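Local coordinates for UPF0230 protein TM1468 (PDB 1VPV), which binds long-chain fatty acids such as palmitate and may play a role in lipid transport or fatty acid metabolism, at residues Asp20-Val25 with Gly135-Pro140; Asp96-Leu101 with Val121-Tyr126; Lys241-Gly246 with Glu294-Lys299. All coordinates share one frame; numbering follows the deposited sequence.

Contact 1. Residues Asp20-Val25 with Gly135-Pro140; sequences DSTADV and GAIPLP
Asp24 OD2, which lies 4.3 Å from Gly135 N and is too far from it for a hydrogen bond, bonds instead to the hydroxyl of Ser134, the residue just before Gly135. The other carboxylate oxygen, Asp24 OD1, takes the backbone N-H of Gly277 and faces Arg54 in a long, weak ion pair. Two separate bonds, one to each oxygen, thus limit rotation of this buried group, and the nearby arginine would probably steady its negative charge.

Between the two segments themselves no hydrogen bond forms; 259 Å² of surface is buried by packing. This contact sets the loop that follows strand 15-20 against the lead-in and first turn of helix 138-149 in the DegV fold. The loop begins with a short 3-10 turn, evidenced by the i+3 bond from Ala23 N to Asp20 O (2.9 Å), and Asp24 then adopts a left-handed backbone conformation that ends it.

Ala23 provides the middle of the packing. Its CB meets Ile137 CG2 at 3.5 Å, the branch that lies anti to the Ile137 backbone N, while Ile137 CD1, at the end of the other branch, lies 4.1 Å from Ala23 CA. The carbonyl O of Ala23 lies against Pro138 CG (3.3 Å) and its neighbour CD. Further along, Val25 CG2 touches Pro138 CB at 4.2 Å, the two side chains crossing obliquely.

The ligand lies close by: bound palmitate touches Gly135, and the side chain of Thr22 comes within about 6 Å of that of Ser108, which binds hexadecanoate. Thr22 also packs on Val279 and Ile280 of helix 278-284.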
ATOM      1  N   ASP A  20      -4.380   4.167  -5.903  1.00 22.93           N
ATOM      2  CA  ASP A  20      -5.417   3.176  -5.997  1.00 23.65           C
ATOM      3  C   ASP A  20      -5.745   2.629  -4.609  1.00 24.97           C
ATOM      4  O   ASP A  20      -5.003   2.876  -3.654  1.00 22.45           O
ATOM      5  CB  ASP A  20      -5.013   2.092  -6.980  1.00 26.48           C
ATOM      6  CG  ASP A  20      -3.851   1.253  -6.492  1.00 33.89           C
ATOM      7  OD1 ASP A  20      -4.013   0.506  -5.478  1.00 37.39           O
ATOM      8  OD2 ASP A  20      -2.791   1.327  -7.158  1.00 36.11           O
ATOM      9  N   SER A  21      -6.874   1.916  -4.491  1.00 24.84           N
ATOM     10  CA  SER A  21      -7.359   1.478  -3.179  1.00 24.94           C
ATOM     11  C   SER A  21      -6.395   0.521  -2.454  1.00 23.75           C
ATOM     12  O   SER A  21      -6.424   0.413  -1.230  1.00 22.82           O
ATOM     13  CB  SER A  21      -8.710   0.806  -3.309  1.00 23.29           C
ATOM     14  OG  SER A  21      -8.598  -0.309  -4.154  1.00 28.16           O
ATOM     15  N   THR A  22      -5.547  -0.159  -3.219  1.00 23.73           N
ATOM     16  CA  THR A  22      -4.512  -1.020  -2.646  1.00 25.76           C
ATOM     17  C   THR A  22      -3.376  -0.258  -1.942  1.00 22.91           C
ATOM     18  O   THR A  22      -2.535  -0.883  -1.359  1.00 22.46           O
ATOM     19  CB  THR A  22      -3.859  -1.943  -3.711  1.00 25.10           C
ATOM     20  OG1 THR A  22      -2.946  -1.202  -4.507  1.00 28.58           O
ATOM     21  CG2 THR A  22      -4.898  -2.530  -4.599  1.00 33.63           C
ATOM     22  N   ALA A  23      -3.353   1.063  -2.043  1.00 21.86           N
ATOM     23  CA  ALA A  23      -2.443   1.893  -1.256  1.00 26.27           C
ATOM     24  C   ALA A  23      -2.794   1.988   0.237  1.00 26.49           C
ATOM     25  O   ALA A  23      -1.937   2.406   1.039  1.00 21.22           O
ATOM     26  CB  ALA A  23      -2.332   3.329  -1.854  1.00 26.74           C
ATOM     27  N   ASP A  24      -4.037   1.633   0.597  1.00 26.94           N
ATOM     28  CA  ASP A  24      -4.488   1.652   1.991  1.00 24.47           C
ATOM     29  C   ASP A  24      -4.083   2.980   2.643  1.00 24.02           C
ATOM     30  O   ASP A  24      -3.476   3.011   3.723  1.00 24.60           O
ATOM     31  CB  ASP A  24      -3.877   0.479   2.773  1.00 25.03           C
ATOM     32  CG  ASP A  24      -4.247  -0.883   2.204  1.00 28.83           C
ATOM     33  OD1 ASP A  24      -5.320  -1.002   1.567  1.00 28.06           O
ATOM     34  OD2 ASP A  24      -3.468  -1.862   2.427  1.00 34.37           O
ATOM     35  N   VAL A  25      -4.404   4.072   1.960  1.00 22.81           N
ATOM     36  CA  VAL A  25      -4.013   5.414   2.376  1.00 23.13           C
ATOM     37  C   VAL A  25      -4.710   5.817   3.676  1.00 23.50           C
ATOM     38  O   VAL A  25      -5.931   5.596   3.824  1.00 24.49           O
ATOM     39  CB  VAL A  25      -4.289   6.479   1.242  1.00 24.09           C
ATOM     40  CG1 VAL A  25      -5.787   6.672   1.001  1.00 28.39           C
ATOM     41  CG2 VAL A  25      -3.604   7.818   1.564  1.00 20.99           C
ATOM     42  N   GLY A 135       0.414   0.025   2.557  1.00 25.91           N
ATOM     43  CA  GLY A 135       0.844   1.239   3.312  1.00 22.42           C
ATOM     44  C   GLY A 135       2.190   1.834   2.887  1.00 24.11           C
ATOM     45  O   GLY A 135       2.588   2.916   3.346  1.00 27.68           O
ATOM     46  N   ALA A 136       2.936   1.150   2.037  1.00 21.03           N
ATOM     47  CA  ALA A 136       4.159   1.748   1.552  1.00 22.22           C
ATOM     48  C   ALA A 136       3.883   2.801   0.475  1.00 23.72           C
ATOM     49  O   ALA A 136       4.659   3.717   0.334  1.00 25.25           O
ATOM     50  CB  ALA A 136       5.097   0.706   1.049  1.00 22.18           C
ATOM     51  N   ILE A 137       2.786   2.680  -0.270  1.00 23.80           N
ATOM     52  CA  ILE A 137       2.526   3.567  -1.416  1.00 23.32           C
ATOM     53  C   ILE A 137       2.268   5.024  -1.040  1.00 22.67           C
ATOM     54  O   ILE A 137       2.710   5.930  -1.760  1.00 25.09           O
ATOM     55  CB  ILE A 137       1.362   3.054  -2.296  1.00 24.42           C
ATOM     56  CG1 ILE A 137       1.843   1.905  -3.172  1.00 23.50           C
ATOM     57  CG2 ILE A 137       0.774   4.196  -3.218  1.00 26.69           C
ATOM     58  CD1 ILE A 137       0.725   1.022  -3.657  1.00 32.68           C
ATOM     59  N   PRO A 138       1.533   5.270   0.053  1.00 18.70           N
ATOM     60  CA  PRO A 138       1.308   6.660   0.452  1.00 21.42           C
ATOM     61  C   PRO A 138       2.560   7.417   0.885  1.00 21.92           C
ATOM     62  O   PRO A 138       2.548   8.653   0.929  1.00 22.58           O
ATOM     63  CB  PRO A 138       0.356   6.540   1.649  1.00 22.68           C
ATOM     64  CG  PRO A 138      -0.175   5.141   1.594  1.00 20.45           C
ATOM     65  CD  PRO A 138       0.848   4.321   0.931  1.00 15.90           C
ATOM     66  N   LEU A 139       3.610   6.693   1.251  1.00 23.86           N
ATOM     67  CA  LEU A 139       4.841   7.332   1.720  1.00 25.94           C
ATOM     68  C   LEU A 139       5.399   8.208   0.605  1.00 23.46           C
ATOM     69  O   LEU A 139       5.530   9.406   0.796  1.00 23.20           O
ATOM     70  CB  LEU A 139       5.876   6.305   2.264  1.00 27.18           C
ATOM     71  CG  LEU A 139       5.447   5.533   3.515  1.00 30.13           C
ATOM     72  CD1 LEU A 139       6.354   4.388   3.823  1.00 33.64           C
ATOM     73  CD2 LEU A 139       5.339   6.454   4.706  1.00 33.89           C
ATOM     74  N   PRO A 140       5.660   7.638  -0.582  1.00 23.02           N
ATOM     75  CA  PRO A 140       6.035   8.503  -1.728  1.00 24.29           C
ATOM     76  C   PRO A 140       5.001   9.556  -2.166  1.00 23.55           C
ATOM     77  O   PRO A 140       5.383  10.555  -2.774  1.00 26.77           O
ATOM     78  CB  PRO A 140       6.319   7.507  -2.857  1.00 24.53           C
ATOM     79  CG  PRO A 140       5.726   6.223  -2.435  1.00 23.44           C
ATOM     80  CD  PRO A 140       5.707   6.215  -0.936  1.00 21.41           C
TER

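Contact 2. Residues Asp96-Leu101 with Val121-Tyr126; sequences DVVLVL and VDIPVY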
ATOM      1  N   ASP A  96      -4.101  21.309 -12.943  1.00 20.58           N
ATOM      2  CA  ASP A  96      -3.258  21.422 -14.146  1.00 19.22           C
ATOM      3  C   ASP A  96      -2.588  20.104 -14.467  1.00 15.28           C
ATOM      4  O   ASP A  96      -2.304  19.862 -15.611  1.00 15.08           O
ATOM      5  CB  ASP A  96      -2.189  22.500 -14.012  1.00 18.96           C
ATOM      6  CG  ASP A  96      -2.738  23.818 -13.511  1.00 20.43           C
ATOM      7  OD1 ASP A  96      -3.490  24.500 -14.242  1.00 21.82           O
ATOM      8  OD2 ASP A  96      -2.393  24.163 -12.365  1.00 21.93           O
ATOM      9  N   VAL A  97      -2.372  19.259 -13.463  1.00 14.21           N
ATOM     10  CA  VAL A  97      -1.608  18.009 -13.608  1.00 16.18           C
ATOM     11  C   VAL A  97      -2.187  16.943 -12.647  1.00 17.93           C
ATOM     12  O   VAL A  97      -2.603  17.263 -11.527  1.00 14.68           O
ATOM     13  CB  VAL A  97      -0.100  18.209 -13.260  1.00 17.79           C
ATOM     14  CG1 VAL A  97       0.667  16.886 -13.325  1.00 19.44           C
ATOM     15  CG2 VAL A  97       0.569  19.214 -14.170  1.00 20.85           C
ATOM     16  N   VAL A  98      -2.245  15.688 -13.103  1.00 19.84           N
ATOM     17  CA  VAL A  98      -2.556  14.564 -12.215  1.00 20.05           C
ATOM     18  C   VAL A  98      -1.316  13.688 -12.077  1.00 19.45           C
ATOM     19  O   VAL A  98      -0.691  13.321 -13.073  1.00 18.30           O
ATOM     20  CB  VAL A  98      -3.665  13.680 -12.747  1.00 19.71           C
ATOM     21  CG1 VAL A  98      -3.995  12.625 -11.715  1.00 22.88           C
ATOM     22  CG2 VAL A  98      -4.899  14.491 -13.082  1.00 20.66           C
ATOM     23  N   LEU A  99      -0.960  13.380 -10.844  1.00 17.96           N
ATOM     24  CA  LEU A  99       0.129  12.469 -10.569  1.00 21.51           C
ATOM     25  C   LEU A  99      -0.441  11.199  -9.976  1.00 20.44           C
ATOM     26  O   LEU A  99      -0.985  11.237  -8.884  1.00 23.36           O
ATOM     27  CB  LEU A  99       1.100  13.096  -9.570  1.00 21.27           C
ATOM     28  CG  LEU A  99       2.219  12.162  -9.071  1.00 28.20           C
ATOM     29  CD1 LEU A  99       3.149  11.777 -10.216  1.00 31.56           C
ATOM     30  CD2 LEU A  99       3.009  12.820  -7.949  1.00 26.00           C
ATOM     31  N   VAL A 100      -0.289  10.077 -10.673  1.00 21.99           N
ATOM     32  CA  VAL A 100      -0.823   8.764 -10.243  1.00 21.14           C
ATOM     33  C   VAL A 100       0.297   7.831  -9.754  1.00 19.35           C
ATOM     34  O   VAL A 100       1.282   7.603 -10.444  1.00 21.85           O
ATOM     35  CB  VAL A 100      -1.554   8.042 -11.430  1.00 20.39           C
ATOM     36  CG1 VAL A 100      -2.189   6.732 -10.983  1.00 13.18           C
ATOM     37  CG2 VAL A 100      -2.572   8.952 -12.071  1.00 19.45           C
ATOM     38  N   LEU A 101       0.116   7.287  -8.571  1.00 20.54           N
ATOM     39  CA  LEU A 101       1.016   6.278  -8.004  1.00 22.69           C
ATOM     40  C   LEU A 101       0.225   5.006  -7.844  1.00 22.08           C
ATOM     41  O   LEU A 101      -0.757   4.966  -7.086  1.00 24.47           O
ATOM     42  CB  LEU A 101       1.538   6.714  -6.614  1.00 24.70           C
ATOM     43  CG  LEU A 101       2.733   7.652  -6.687  1.00 28.98           C
ATOM     44  CD1 LEU A 101       2.265   9.002  -7.067  1.00 35.23           C
ATOM     45  CD2 LEU A 101       3.487   7.723  -5.384  1.00 39.96           C
ATOM     46  N   VAL A 121      -7.027  11.614 -22.602  1.00 24.51           N
ATOM     47  CA  VAL A 121      -7.426  12.890 -21.994  1.00 24.52           C
ATOM     48  C   VAL A 121      -6.396  13.990 -22.249  1.00 27.64           C
ATOM     49  O   VAL A 121      -5.209  13.724 -22.480  1.00 27.21           O
ATOM     50  CB  VAL A 121      -7.649  12.808 -20.459  1.00 23.45           C
ATOM     51  CG1 VAL A 121      -8.724  11.820 -20.128  1.00 26.16           C
ATOM     52  CG2 VAL A 121      -6.353  12.430 -19.690  1.00 23.89           C
ATOM     53  N   ASP A 122      -6.887  15.229 -22.190  1.00 30.21           N
ATOM     54  CA  ASP A 122      -6.102  16.451 -22.387  1.00 30.57           C
ATOM     55  C   ASP A 122      -5.094  16.784 -21.310  1.00 28.81           C
ATOM     56  O   ASP A 122      -4.082  17.430 -21.579  1.00 32.96           O
ATOM     57  CB  ASP A 122      -7.066  17.632 -22.404  1.00 31.49           C
ATOM     58  CG  ASP A 122      -7.799  17.741 -23.682  1.00 36.79           C
ATOM     59  OD1 ASP A 122      -7.336  17.117 -24.661  1.00 43.69           O
ATOM     60  OD2 ASP A 122      -8.833  18.450 -23.710  1.00 52.78           O
ATOM     61  N   ILE A 123      -5.430  16.421 -20.085  1.00 25.51           N
ATOM     62  CA  ILE A 123      -4.765  16.916 -18.898  1.00 24.20           C
ATOM     63  C   ILE A 123      -3.526  16.055 -18.649  1.00 21.97           C
ATOM     64  O   ILE A 123      -3.630  14.836 -18.638  1.00 25.26           O
ATOM     65  CB  ILE A 123      -5.757  16.925 -17.676  1.00 24.14           C
ATOM     66  CG1 ILE A 123      -5.049  17.359 -16.392  1.00 24.62           C
ATOM     67  CG2 ILE A 123      -6.441  15.531 -17.458  1.00 22.93           C
ATOM     68  CD1 ILE A 123      -5.993  17.489 -15.188  1.00 24.39           C
ATOM     69  N   PRO A 124      -2.350  16.676 -18.456  1.00 19.31           N
ATOM     70  CA  PRO A 124      -1.151  15.848 -18.357  1.00 18.29           C
ATOM     71  C   PRO A 124      -1.243  14.938 -17.138  1.00 19.35           C
ATOM     72  O   PRO A 124      -1.576  15.388 -16.058  1.00 22.92           O
ATOM     73  CB  PRO A 124      -0.020  16.854 -18.213  1.00 18.64           C
ATOM     74  CG  PRO A 124      -0.589  18.195 -18.357  1.00 14.44           C
ATOM     75  CD  PRO A 124      -2.064  18.113 -18.298  1.00 19.61           C
ATOM     76  N   VAL A 125      -1.042  13.646 -17.337  1.00 20.55           N
ATOM     77  CA  VAL A 125      -1.141  12.669 -16.259  1.00 19.04           C
ATOM     78  C   VAL A 125       0.158  11.930 -16.243  1.00 19.17           C
ATOM     79  O   VAL A 125       0.568  11.376 -17.245  1.00 22.17           O
ATOM     80  CB  VAL A 125      -2.275  11.678 -16.510  1.00 19.24           C
ATOM     81  CG1 VAL A 125      -2.279  10.564 -15.454  1.00 22.48           C
ATOM     82  CG2 VAL A 125      -3.635  12.403 -16.555  1.00 21.31           C
ATOM     83  N   TYR A 126       0.828  11.943 -15.108  1.00 21.31           N
ATOM     84  CA  TYR A 126       2.075  11.222 -14.944  1.00 20.77           C
ATOM     85  C   TYR A 126       1.838  10.016 -14.051  1.00 20.83           C
ATOM     86  O   TYR A 126       1.386  10.158 -12.929  1.00 23.36           O
ATOM     87  CB  TYR A 126       3.092  12.147 -14.332  1.00 20.66           C
ATOM     88  CG  TYR A 126       3.467  13.271 -15.252  1.00 22.29           C
ATOM     89  CD1 TYR A 126       4.526  13.146 -16.137  1.00 23.83           C
ATOM     90  CD2 TYR A 126       2.782  14.477 -15.221  1.00 21.56           C
ATOM     91  CE1 TYR A 126       4.886  14.197 -16.977  1.00 26.28           C
ATOM     92  CE2 TYR A 126       3.131  15.521 -16.050  1.00 20.11           C
ATOM     93  CZ  TYR A 126       4.176  15.375 -16.930  1.00 23.24           C
ATOM     94  OH  TYR A 126       4.508  16.412 -17.777  1.00 26.86           O
TER
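Parallel strand pairing joins Val98 to Val125 and Leu99 to Tyr126, where strand 97-102 and strand 125-129 run side by side as the two strands of a beta-alpha-beta unit whose connecting helix is 110-118. Three backbone bonds give the evidence. Val98 N donates to Pro124 O (3.0 Å), Tyr126 N returns to Val98 O (2.9 Å), and Val100 N donates to Tyr126 O (2.8 Å), with N-H...O angles of 164° or more. Val98 therefore bonds to the two residues that flank Val125, as a parallel register requires.

Side chains alternate about this ladder. On the face carrying Val98 and Val125, Val98 CG2 meets Ile123 CD1 at 3.8 Å, the two side chains crossing at about a right angle. The two methyls of Val125 divide their work: CG2 lies against Val98 CB, and CG1, anti to the Val125 backbone N, reaches Val100 CG2 at 3.8 Å. On the face of Leu99 and Tyr126, Val97 CG1 abuts the ring edge of Tyr126 near its plane, 3.7 Å from CD2. Leu99 CD1 packs on Tyr126 CB at 4.1 Å, its side chain at about a right angle to the tyrosine's. At the strand entrance, Pro124 CD sits 3.2 Å from Asp96 O.

Helix 80-92 covers one face, its Tyr87 touching both Val100 and Val125, and helix 154-166 the other, where Ile154 and Leu158 meet Tyr126. Along its far edge, strand 97-102 pairs with strand 15-20 through backbone hydrogen bonds between Val97 and Lys16, Leu99 and Lys16, and Leu99 and Leu18.

Contact 3. Residues Lys241-Gly246 with Glu294-Lys299; sequences KLRVIG and EVLERK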
ATOM      1  N   LYS A 241      16.643   7.265  10.980  1.00 24.87           N
ATOM      2  CA  LYS A 241      15.436   8.080  11.027  1.00 25.46           C
ATOM      3  C   LYS A 241      14.404   7.521  10.065  1.00 23.58           C
ATOM      4  O   LYS A 241      14.682   7.400   8.870  1.00 23.72           O
ATOM      5  CB  LYS A 241      15.745   9.507  10.596  1.00 26.78           C
ATOM      6  CG  LYS A 241      15.880  10.550  11.695  1.00 33.07           C
ATOM      7  CD  LYS A 241      15.460  11.932  11.116  1.00 38.65           C
ATOM      8  CE  LYS A 241      15.915  13.082  11.944  1.00 39.30           C
ATOM      9  NZ  LYS A 241      17.392  13.067  11.973  1.00 47.53           N
ATOM     10  N   LEU A 242      13.204   7.238  10.565  1.00 20.69           N
ATOM     11  CA  LEU A 242      12.175   6.629   9.756  1.00 19.35           C
ATOM     12  C   LEU A 242      10.856   7.389   9.844  1.00 19.51           C
ATOM     13  O   LEU A 242      10.578   8.021  10.852  1.00 19.43           O
ATOM     14  CB  LEU A 242      11.900   5.223  10.275  1.00 20.60           C
ATOM     15  CG  LEU A 242      12.972   4.156  10.398  1.00 17.88           C
ATOM     16  CD1 LEU A 242      12.279   2.863  10.768  1.00 20.20           C
ATOM     17  CD2 LEU A 242      13.770   3.995   9.080  1.00 19.99           C
ATOM     18  N   ARG A 243      10.038   7.302   8.799  1.00 18.25           N
ATOM     19  CA  ARG A 243       8.588   7.562   8.934  1.00 18.88           C
ATOM     20  C   ARG A 243       7.849   6.276   8.547  1.00 19.12           C
ATOM     21  O   ARG A 243       8.330   5.517   7.722  1.00 18.11           O
ATOM     22  CB  ARG A 243       8.132   8.738   8.081  1.00 15.32           C
ATOM     23  CG  ARG A 243       8.736  10.061   8.501  1.00 24.85           C
ATOM     24  CD  ARG A 243       8.009  11.271   7.892  1.00 23.64           C
ATOM     25  NE  ARG A 243       8.128  11.273   6.431  1.00 29.89           N
ATOM     26  CZ  ARG A 243       7.845  12.314   5.640  1.00 27.88           C
ATOM     27  NH1 ARG A 243       7.430  13.446   6.154  1.00 18.33           N
ATOM     28  NH2 ARG A 243       7.996  12.225   4.315  1.00 31.97           N
ATOM     29  N   VAL A 244       6.680   6.047   9.129  1.00 19.60           N
ATOM     30  CA  VAL A 244       6.039   4.723   9.114  1.00 20.76           C
ATOM     31  C   VAL A 244       4.507   4.796   9.036  1.00 21.31           C
ATOM     32  O   VAL A 244       3.874   5.612   9.715  1.00 20.76           O
ATOM     33  CB  VAL A 244       6.368   3.959  10.422  1.00 21.05           C
ATOM     34  CG1 VAL A 244       5.836   2.544  10.383  1.00 24.87           C
ATOM     35  CG2 VAL A 244       7.857   3.935  10.654  1.00 30.73           C
ATOM     36  N   ILE A 245       3.926   3.929   8.217  1.00 22.21           N
ATOM     37  CA  ILE A 245       2.510   3.624   8.289  1.00 23.75           C
ATOM     38  C   ILE A 245       2.397   2.181   8.747  1.00 23.69           C
ATOM     39  O   ILE A 245       2.825   1.296   8.057  1.00 22.30           O
ATOM     40  CB  ILE A 245       1.829   3.799   6.922  1.00 24.07           C
ATOM     41  CG1 ILE A 245       2.016   5.239   6.437  1.00 25.56           C
ATOM     42  CG2 ILE A 245       0.319   3.468   6.990  1.00 26.59           C
ATOM     43  CD1 ILE A 245       1.333   5.513   5.084  1.00 27.20           C
ATOM     44  N   GLY A 246       1.854   1.954   9.937  1.00 25.11           N
ATOM     45  CA  GLY A 246       1.491   0.616  10.373  1.00 23.87           C
ATOM     46  C   GLY A 246       0.198   0.191   9.698  1.00 25.45           C
ATOM     47  O   GLY A 246      -0.797   0.956   9.685  1.00 26.71           O
ATOM     48  N   GLU A 294       9.497   4.493   5.402  1.00 22.86           N
ATOM     49  CA  GLU A 294      10.320   5.484   4.698  1.00 21.79           C
ATOM     50  C   GLU A 294      11.570   5.777   5.506  1.00 19.63           C
ATOM     51  O   GLU A 294      11.504   6.282   6.629  1.00 17.07           O
ATOM     52  CB  GLU A 294       9.582   6.813   4.482  1.00 21.32           C
ATOM     53  CG  GLU A 294      10.498   7.946   3.893  1.00 22.06           C
ATOM     54  CD  GLU A 294       9.867   9.355   3.916  1.00 29.12           C
ATOM     55  OE1 GLU A 294       8.712   9.482   4.407  1.00 32.67           O
ATOM     56  OE2 GLU A 294      10.524  10.340   3.450  1.00 28.92           O
ATOM     57  N   VAL A 295      12.717   5.507   4.909  1.00 20.90           N
ATOM     58  CA  VAL A 295      13.991   5.878   5.515  1.00 22.79           C
ATOM     59  C   VAL A 295      14.303   7.335   5.117  1.00 23.93           C
ATOM     60  O   VAL A 295      14.417   7.658   3.936  1.00 24.41           O
ATOM     61  CB  VAL A 295      15.130   4.939   5.044  1.00 22.84           C
ATOM     62  CG1 VAL A 295      16.441   5.229   5.765  1.00 26.64           C
ATOM     63  CG2 VAL A 295      14.733   3.487   5.251  1.00 25.30           C
ATOM     64  N   LEU A 296      14.406   8.203   6.112  1.00 24.55           N
ATOM     65  CA  LEU A 296      14.841   9.587   5.913  1.00 26.72           C
ATOM     66  C   LEU A 296      16.348   9.741   5.965  1.00 25.84           C
ATOM     67  O   LEU A 296      16.911  10.554   5.261  1.00 26.96           O
ATOM     68  CB  LEU A 296      14.244  10.473   6.996  1.00 26.41           C
ATOM     69  CG  LEU A 296      12.727  10.424   7.100  1.00 28.29           C
ATOM     70  CD1 LEU A 296      12.278  11.078   8.385  1.00 31.16           C
ATOM     71  CD2 LEU A 296      12.130  11.132   5.911  1.00 31.45           C
ATOM     72  N   GLU A 297      16.988   8.969   6.825  1.00 29.77           N
ATOM     73  CA  GLU A 297      18.421   9.098   7.090  1.00 31.63           C
ATOM     74  C   GLU A 297      18.879   7.773   7.656  1.00 32.16           C
ATOM     75  O   GLU A 297      18.297   7.297   8.632  1.00 35.87           O
ATOM     76  CB  GLU A 297      18.663  10.207   8.122  1.00 28.68           C
ATOM     77  CG  GLU A 297      20.110  10.633   8.267  1.00 34.72           C
ATOM     78  CD  GLU A 297      20.327  11.821   9.236  1.00 36.38           C
ATOM     79  OE1 GLU A 297      19.363  12.522   9.634  1.00 44.73           O
ATOM     80  OE2 GLU A 297      21.496  12.073   9.586  1.00 49.99           O
ATOM     81  N   ARG A 298      19.871   7.140   7.037  1.00 32.95           N
ATOM     82  CA  ARG A 298      20.463   5.932   7.628  1.00 33.99           C
ATOM     83  C   ARG A 298      21.588   6.392   8.534  1.00 34.62           C
ATOM     84  O   ARG A 298      22.343   7.275   8.165  1.00 31.91           O
ATOM     85  CB  ARG A 298      21.002   4.946   6.586  1.00 34.16           C
ATOM     86  CG  ARG A 298      20.276   4.934   5.296  1.00 38.31           C
ATOM     87  CD  ARG A 298      20.268   3.578   4.591  1.00 44.10           C
ATOM     88  NE  ARG A 298      19.359   3.683   3.436  1.00 54.32           N
ATOM     89  CZ  ARG A 298      18.527   2.739   3.002  1.00 55.57           C
ATOM     90  NH1 ARG A 298      18.453   1.556   3.595  1.00 57.24           N
ATOM     91  NH2 ARG A 298      17.754   2.989   1.960  1.00 60.44           N
ATOM     92  N   LYS A 299      21.687   5.809   9.725  1.00 37.33           N
ATOM     93  CA  LYS A 299      22.783   6.123  10.627  1.00 39.12           C
ATOM     94  C   LYS A 299      24.096   5.814   9.914  1.00 38.08           C
ATOM     95  O   LYS A 299      24.259   4.730   9.364  1.00 37.03           O
ATOM     96  CB  LYS A 299      22.671   5.315  11.933  1.00 38.93           C
ATOM     97  CG  LYS A 299      23.867   5.491  12.889  1.00 42.92           C
ATOM     98  CD  LYS A 299      23.822   4.542  14.093  1.00 44.89           C
ATOM     99  CE  LYS A 299      22.881   5.039  15.181  1.00 51.60           C
ATOM    100  NZ  LYS A 299      23.433   6.211  15.910  1.00 51.33           N
TER
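Arg243 turns at chi3 (-64°), which sets NE, while Glu294 carries CG anti to its backbone N (173°) and runs extended beyond it, and the two side chains lie side by side, pointing the same way. Glu294 OE1 accepts from both Arg243 NE and Arg243 NH2, each at 2.8 Å. The oxygen lies in the guanidinium plane, but the carboxylate is turned 60° to that plane: NH2 meets the syn lone pair of OE1, whereas NE comes from above the carboxylate. Arg243 CG also packs on Leu296 CD1 at 3.7 Å. An alanine in place of Arg243 would probably leave Glu294 OE1 without these two donors and Glu146, which pairs with Arg243 NH1, without that mate.

Strands 241-248 and 289-295 are antiparallel neighbours in a mixed sheet, with Arg243 and Glu294 a hydrogen-bonded pair. The pairing continues into a classic beta bulge: two residues, Leu296 and Glu297, stand opposite the single Lys241. Lys241 O takes Leu296 N at 2.9 Å and Glu297 N only weakly at 3.5 Å. At the bulge itself, Lys241 NZ reaches Glu297 OE1 at 3.1 Å in a second salt bridge.

Glu294 OE2 pairs with Arg164, so arginines serve both oxygens of this buried carboxylate, which is likely to stay ionised.

Contact 1 lies between the other two, its centre 18 Å from that of contact 2 and 16 Å from that of contact 3. Pro140 CB meets Leu101 CD2 of contact 2 at 3.8 Å, and Gly135 O meets Ile245 CD1 of contact 3 at 3.4 Å, so helix 138-149 and its lead-in pack against strands of both sheets. Contacts 2 and 3 do not touch; their nearest atoms are about 11 Å apart. Palmitate is reached directly by contact 1, at Gly135. The side chain of Val100 in contact 2 is about 13 Å from the bound palmitate. The side chain of Glu294 in contact 3 is about 11 Å from it, so neither contact reaches the ligand by these residues.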